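Subclass B1 metallo-beta-lactamase (Myroides odoratimimus, PDB 6T5L) probably hydrolyses beta-lactam antibiotics, carbapenems among them, as a zinc-dependent enzyme of the metallo-beta-lactamase superfamily. Local coordinates at residues 61-66 / 91-96; 112-117 / 135-140. All blocks are in the same frame, centred on the assembly; numbering follows the deposited sequence.

Both contacts are pairs of parallel strands within beta-alpha-beta units, and they follow one another along the chain: interaction 1 closes at His96 before interaction 2 opens at Asn112. Their centres lie about 10 Å apart. Interaction 1 joins 61-65 and 88-93, the last two strands of the six-stranded mixed sheet, its centre about 7 Å from that of the chain; interaction 2, its centre about 15 Å from that of the chain, pairs the short strands 116-118 and 137-139. Backbone links from Leu92, probably hydrogen bonds to Gln114 O and Tyr116 N, prolong the sheet toward 112-117. The loop after strand 88-93 carries His96, a zinc ligand, so interaction 1 lies next to the metal site.

Interaction 1 of 2, residues 61-66 / 91-96. With ZN (zinc ion), chain C.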
loop_
_atom_site.group_PDB
_atom_site.type_symbol
_atom_site.label_atom_id
_atom_site.label_comp_id
_atom_site.label_asym_id
_atom_site.label_seq_id
_atom_site.Cartn_x
_atom_site.Cartn_y
_atom_site.Cartn_z
ATOM N N LYS A 61 1.727 13.046 12.398
ATOM C CA LYS A 61 0.599 12.183 12.098
ATOM C C LYS A 61 0.989 11.265 10.929
ATOM O O LYS A 61 1.656 11.705 9.966
ATOM C CB LYS A 61 -0.659 12.981 11.714
ATOM C CG LYS A 61 -1.057 14.188 12.651
ATOM C CD LYS A 61 -1.900 13.735 13.801
ATOM C CE LYS A 61 -1.406 14.250 15.174
ATOM N N VAL A 62 0.536 10.006 10.974
ATOM C CA VAL A 62 0.953 9.028 9.983
ATOM C C VAL A 62 -0.264 8.352 9.384
ATOM O O VAL A 62 -1.238 8.065 10.101
ATOM C CB VAL A 62 1.942 7.997 10.580
ATOM C CG1 VAL A 62 2.062 6.863 9.624
ATOM C CG2 VAL A 62 3.291 8.657 10.754
ATOM N N VAL A 63 -0.231 8.154 8.054
ATOM C CA VAL A 63 -1.188 7.302 7.347
ATOM C C VAL A 63 -0.420 6.150 6.699
ATOM O O VAL A 63 0.603 6.359 6.042
ATOM C CB VAL A 63 -1.997 8.047 6.265
ATOM C CG1 VAL A 63 -2.766 7.040 5.359
ATOM C CG2 VAL A 63 -2.978 9.024 6.887
ATOM N N VAL A 64 -0.957 4.953 6.805
ATOM C CA VAL A 64 -0.268 3.746 6.349
ATOM C C VAL A 64 -1.090 3.163 5.222
ATOM O O VAL A 64 -2.319 3.005 5.362
ATOM C CB VAL A 64 -0.137 2.709 7.489
ATOM C CG1 VAL A 64 0.567 1.388 7.052
ATOM C CG2 VAL A 64 0.559 3.363 8.702
ATOM N N PHE A 65 -0.425 2.868 4.119
ATOM C CA PHE A 65 -1.007 2.114 3.019
ATOM C C PHE A 65 -0.513 0.683 3.179
ATOM O O PHE A 65 0.703 0.448 3.134
ATOM C CB PHE A 65 -0.582 2.704 1.655
ATOM C CG PHE A 65 -1.259 3.984 1.330
ATOM C CD1 PHE A 65 -0.710 5.202 1.710
ATOM C CD2 PHE A 65 -2.471 3.966 0.708
ATOM C CE1 PHE A 65 -1.360 6.405 1.414
ATOM C CE2 PHE A 65 -3.145 5.143 0.434
ATOM C CZ PHE A 65 -2.590 6.373 0.777
ATOM N N ASP A 66 -1.440 -0.261 3.335
ATOM C CA ASP A 66 -1.116 -1.660 3.569
ATOM C C ASP A 66 -0.520 -2.035 4.931
ATOM O O ASP A 66 0.470 -1.430 5.367
ATOM C CB ASP A 66 -0.203 -2.235 2.505
ATOM C CG ASP A 66 -0.914 -2.484 1.175
ATOM O OD1 ASP A 66 -2.081 -1.997 0.995
ATOM O OD2 ASP A 66 -0.283 -3.153 0.314
ATOM N N GLY A 91 -4.744 6.582 10.376
ATOM C CA GLY A 91 -5.579 5.857 9.434
ATOM C C GLY A 91 -4.787 4.778 8.731
ATOM O O GLY A 91 -3.617 4.970 8.440
ATOM N N LEU A 92 -5.449 3.684 8.414
ATOM C CA LEU A 92 -4.898 2.594 7.631
ATOM C C LEU A 92 -5.729 2.429 6.359
ATOM O O LEU A 92 -6.970 2.381 6.409
ATOM C CB LEU A 92 -4.915 1.309 8.442
ATOM C CG LEU A 92 -4.634 0.056 7.648
ATOM C CD1 LEU A 92 -3.217 -0.090 7.254
ATOM C CD2 LEU A 92 -5.082 -1.079 8.591
ATOM N N ILE A 93 -5.050 2.348 5.203
ATOM C CA ILE A 93 -5.706 2.137 3.940
ATOM C C ILE A 93 -5.159 0.872 3.326
ATOM O O ILE A 93 -4.114 0.867 2.682
ATOM C CB ILE A 93 -5.515 3.331 2.962
ATOM C CG1 ILE A 93 -5.987 4.627 3.622
ATOM C CG2 ILE A 93 -6.218 3.020 1.659
ATOM C CD1 ILE A 93 -5.411 5.850 3.049
ATOM N N PRO A 94 -5.885 -0.241 3.438
ATOM C CA PRO A 94 -5.496 -1.433 2.677
ATOM C C PRO A 94 -5.852 -1.257 1.205
ATOM O O PRO A 94 -6.984 -0.909 0.888
ATOM C CB PRO A 94 -6.310 -2.560 3.319
ATOM C CG PRO A 94 -7.262 -1.922 4.296
ATOM C CD PRO A 94 -7.146 -0.407 4.160
ATOM N N THR A 95 -4.901 -1.522 0.305
ATOM C CA THR A 95 -5.073 -1.137 -1.101
ATOM C C THR A 95 -5.795 -2.215 -1.905
ATOM O O THR A 95 -6.232 -1.913 -3.025
ATOM C CB THR A 95 -3.720 -0.787 -1.784
ATOM O OG1 THR A 95 -2.846 -1.925 -1.773
ATOM C CG2 THR A 95 -3.100 0.409 -1.098
ATOM N N HIS A 96 -5.869 -3.461 -1.379
ATOM C CA HIS A 96 -6.792 -4.509 -1.840
ATOM C C HIS A 96 -6.942 -5.584 -0.747
ATOM O O HIS A 96 -6.442 -5.452 0.375
ATOM C CB HIS A 96 -6.399 -5.125 -3.224
ATOM C CG HIS A 96 -5.082 -5.852 -3.278
ATOM N ND1 HIS A 96 -3.884 -5.182 -3.316
ATOM C CD2 HIS A 96 -4.776 -7.171 -3.472
ATOM C CE1 HIS A 96 -2.897 -6.067 -3.440
ATOM N NE2 HIS A 96 -3.412 -7.282 -3.508
HETATM ZN ZN ZN C . -2.709 -9.081 -4.162
HETATM O O HOH W 1 -1.603 -9.060 -3.549
#
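Asp66 and Thr95 meet just beyond the ends of their strands, their side chains crossing at about a right angle. Asp66 OD1 accepts the backbone Thr95 N at 2.9 Å, the donor lying nearly in line with the carboxylate C-O bond. Thr95 OG1 lies 2.9 Å from the same Asp66 OD1. The carboxylate lies near this amide because CG sits anti to the carbonyl carbon of Asp66 (chi1 -74°).

Beside this pair, Phe65 and Ile93 run side by side in the same direction. Ile93 CD1 approaches Phe65 CE2 obliquely at 3.5 Å and also touches Val63 CG1, while Thr95 CG2 comes to the ring edge, 4.0 Å from Phe65 CD2. On the other face of the sheet Val64 CG1 meets Leu92 CD1.

The backbones beneath are the two parallel strands of a beta-alpha-beta unit whose connecting helix is 71-83, part of the alpha-beta/beta-alpha fold of this superfamily. Val64 bonds to the residues flanking Leu92, its N to Gly91 O and its O to Ile93 N at 2.8 Å, each nearly straight. Asp66 N then reaches Ile93 O at 3.0 Å from above the carbonyl plane, extending the ladder past the strand end.

Farther out, Phe177 of strand 175-179 packs on Phe65, Asp66 and Thr95, and Cys101 of helix 99-102 touches Asp66, Thr95 and His96. Directly after Thr95, His96 NE2 binds a zinc ion at 2.0 Å, with His98 and His161 completing the protein ligands.

Interaction 2 of 2, residues 112-117 / 135-140; sequences NIQTYV and PTKDFD
Tyr116 and Lys137 face each other as a parallel bridge, their CA atoms 4.8 Å apart, and Val117 pairs with Asp138 one step on. This is the two-stranded parallel sheet of a beta-alpha-beta unit with helix 119-127 in the crossover. Three backbone bonds zip it together: Lys137 N to Thr115 O, Val117 N to Lys137 O, and Phe139 N to Val117 O. The last is the most bent, at 142°.

On one face the side chains of Tyr116 and Lys137 lie side by side, pointing the same way; Lys137 CB comes obliquely to the ring, 3.6 Å from Tyr116 CD2, and Lys137 CD nears Tyr116 CE2. Leu143 and Leu145 of strand 142-147 also touch the tyrosine. On the other face Val117 CG1 packs on Thr136 CB and CG2, and Ile122 of the crossover helix touches both residues.

Gln114 crosses Lys137 at about a right angle, its chain bent at chi2 (59°) beyond CG. Its NE2 donates twice, to Pro135 O at 3.1 Å and to Thr115 O at 3.0 Å, both close to the amide plane. A water bridges Gln114 OE1 and Pro135 O, donating to each, at 2.7 Å from Pro135 O.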
loop_
_atom_site.group_PDB
_atom_site.type_symbol
_atom_site.label_atom_id
_atom_site.label_comp_id
_atom_site.label_asym_id
_atom_site.label_seq_id
_atom_site.Cartn_x
_atom_site.Cartn_y
_atom_site.Cartn_z
ATOM N N ASN A 112 -6.799 0.912 17.939
ATOM C CA ASN A 112 -7.828 1.836 17.478
ATOM C C ASN A 112 -7.343 2.801 16.389
ATOM O O ASN A 112 -7.628 3.995 16.421
ATOM C CB ASN A 112 -8.381 2.581 18.663
ATOM C CG ASN A 112 -8.823 1.624 19.761
ATOM O OD1 ASN A 112 -9.746 0.885 19.541
ATOM N ND2 ASN A 112 -8.153 1.625 20.920
ATOM N N ILE A 113 -6.657 2.254 15.380
ATOM C CA ILE A 113 -6.336 2.987 14.154
ATOM C C ILE A 113 -7.493 2.842 13.184
ATOM O O ILE A 113 -7.834 1.730 12.770
ATOM C CB ILE A 113 -5.040 2.474 13.523
ATOM C CG1 ILE A 113 -3.855 2.734 14.495
ATOM C CG2 ILE A 113 -4.765 3.172 12.199
ATOM C CD1 ILE A 113 -2.648 1.842 14.217
ATOM N N GLN A 114 -8.125 3.953 12.841
ATOM C CA GLN A 114 -9.227 3.919 11.888
ATOM C C GLN A 114 -8.791 3.307 10.551
ATOM O O GLN A 114 -7.776 3.692 9.967
ATOM C CB GLN A 114 -9.766 5.319 11.645
ATOM C CG GLN A 114 -10.995 5.347 10.769
ATOM C CD GLN A 114 -12.136 4.524 11.375
ATOM O OE1 GLN A 114 -12.563 4.780 12.494
ATOM N NE2 GLN A 114 -12.650 3.559 10.615
ATOM N N THR A 115 -9.572 2.339 10.085
ATOM C CA THR A 115 -9.429 1.757 8.763
ATOM C C THR A 115 -10.274 2.518 7.746
ATOM O O THR A 115 -11.451 2.798 7.997
ATOM C CB THR A 115 -9.875 0.291 8.794
ATOM O OG1 THR A 115 -9.039 -0.377 9.727
ATOM C CG2 THR A 115 -9.723 -0.369 7.453
ATOM N N TYR A 116 -9.676 2.820 6.608
ATOM C CA TYR A 116 -10.370 3.434 5.476
ATOM C C TYR A 116 -10.249 2.512 4.280
ATOM O O TYR A 116 -9.132 2.200 3.865
ATOM C CB TYR A 116 -9.749 4.777 5.114
ATOM C CG TYR A 116 -9.907 5.861 6.149
ATOM C CD1 TYR A 116 -9.027 5.940 7.191
ATOM C CD2 TYR A 116 -10.952 6.780 6.098
ATOM C CE1 TYR A 116 -9.123 6.907 8.149
ATOM C CE2 TYR A 116 -11.068 7.759 7.061
ATOM C CZ TYR A 116 -10.129 7.801 8.092
ATOM O OH TYR A 116 -10.131 8.747 9.084
ATOM N N VAL A 117 -11.367 2.054 3.726
ATOM C CA VAL A 117 -11.281 1.027 2.697
ATOM C C VAL A 117 -12.416 1.189 1.707
ATOM O O VAL A 117 -13.496 1.745 2.011
ATOM C CB VAL A 117 -11.266 -0.379 3.362
ATOM C CG1 VAL A 117 -12.468 -0.523 4.289
ATOM C CG2 VAL A 117 -11.214 -1.529 2.325
ATOM N N PRO A 135 -15.712 -0.998 13.019
ATOM C CA PRO A 135 -16.380 -0.288 11.911
ATOM C C PRO A 135 -15.382 0.475 11.049
ATOM O O PRO A 135 -14.487 1.184 11.548
ATOM C CB PRO A 135 -17.364 0.647 12.636
ATOM C CG PRO A 135 -17.753 -0.137 13.879
ATOM C CD PRO A 135 -16.384 -0.709 14.312
ATOM N N THR A 136 -15.536 0.309 9.733
ATOM C CA THR A 136 -14.668 0.969 8.772
ATOM C C THR A 136 -15.282 2.290 8.279
ATOM O O THR A 136 -16.480 2.529 8.382
ATOM C CB THR A 136 -14.427 0.032 7.566
ATOM O OG1 THR A 136 -15.698 -0.363 7.013
ATOM C CG2 THR A 136 -13.657 -1.236 7.983
ATOM N N LYS A 137 -14.432 3.144 7.729
ATOM C CA LYS A 137 -14.866 4.301 6.955
ATOM C C LYS A 137 -14.691 3.924 5.487
ATOM O O LYS A 137 -13.598 3.522 5.080
ATOM C CB LYS A 137 -14.080 5.564 7.346
ATOM C CG LYS A 137 -14.835 6.267 8.496
ATOM C CD LYS A 137 -14.050 7.292 9.250
ATOM C CE LYS A 137 -15.014 8.211 9.987
ATOM N NZ LYS A 137 -14.401 8.979 11.092
ATOM N N ASP A 138 -15.780 3.949 4.720
ATOM C CA ASP A 138 -15.808 3.339 3.391
ATOM C C ASP A 138 -15.816 4.376 2.278
ATOM O O ASP A 138 -16.363 5.461 2.435
ATOM C CB ASP A 138 -17.038 2.445 3.223
ATOM C CG ASP A 138 -17.176 1.442 4.352
ATOM O OD1 ASP A 138 -16.177 1.241 5.081
ATOM O OD2 ASP A 138 -18.262 0.852 4.493
ATOM N N PHE A 139 -15.266 4.026 1.121
ATOM C CA PHE A 139 -15.305 4.963 0.015
ATOM C C PHE A 139 -15.542 4.214 -1.280
ATOM O O PHE A 139 -15.203 3.034 -1.416
ATOM C CB PHE A 139 -14.018 5.810 -0.059
ATOM C CG PHE A 139 -12.736 5.022 -0.326
ATOM C CD1 PHE A 139 -12.028 4.469 0.699
ATOM C CD2 PHE A 139 -12.255 4.858 -1.622
ATOM C CE1 PHE A 139 -10.855 3.759 0.485
ATOM C CE2 PHE A 139 -11.075 4.163 -1.845
ATOM C CZ PHE A 139 -10.370 3.629 -0.787
ATOM N N ASP A 140 -16.191 4.889 -2.221
ATOM C CA ASP A 140 -16.526 4.197 -3.457
ATOM C C ASP A 140 -15.289 4.108 -4.336
ATOM O O ASP A 140 -14.747 3.018 -4.568
ATOM C CB ASP A 140 -17.668 4.929 -4.158
ATOM C CG ASP A 140 -18.973 4.762 -3.417
ATOM O OD1 ASP A 140 -19.462 3.619 -3.392
ATOM O OD2 ASP A 140 -19.484 5.749 -2.827
HETATM O O HOH W 2 -13.719 2.375 13.896
HETATM O O HOH W 3 -11.399 0.659 11.920
#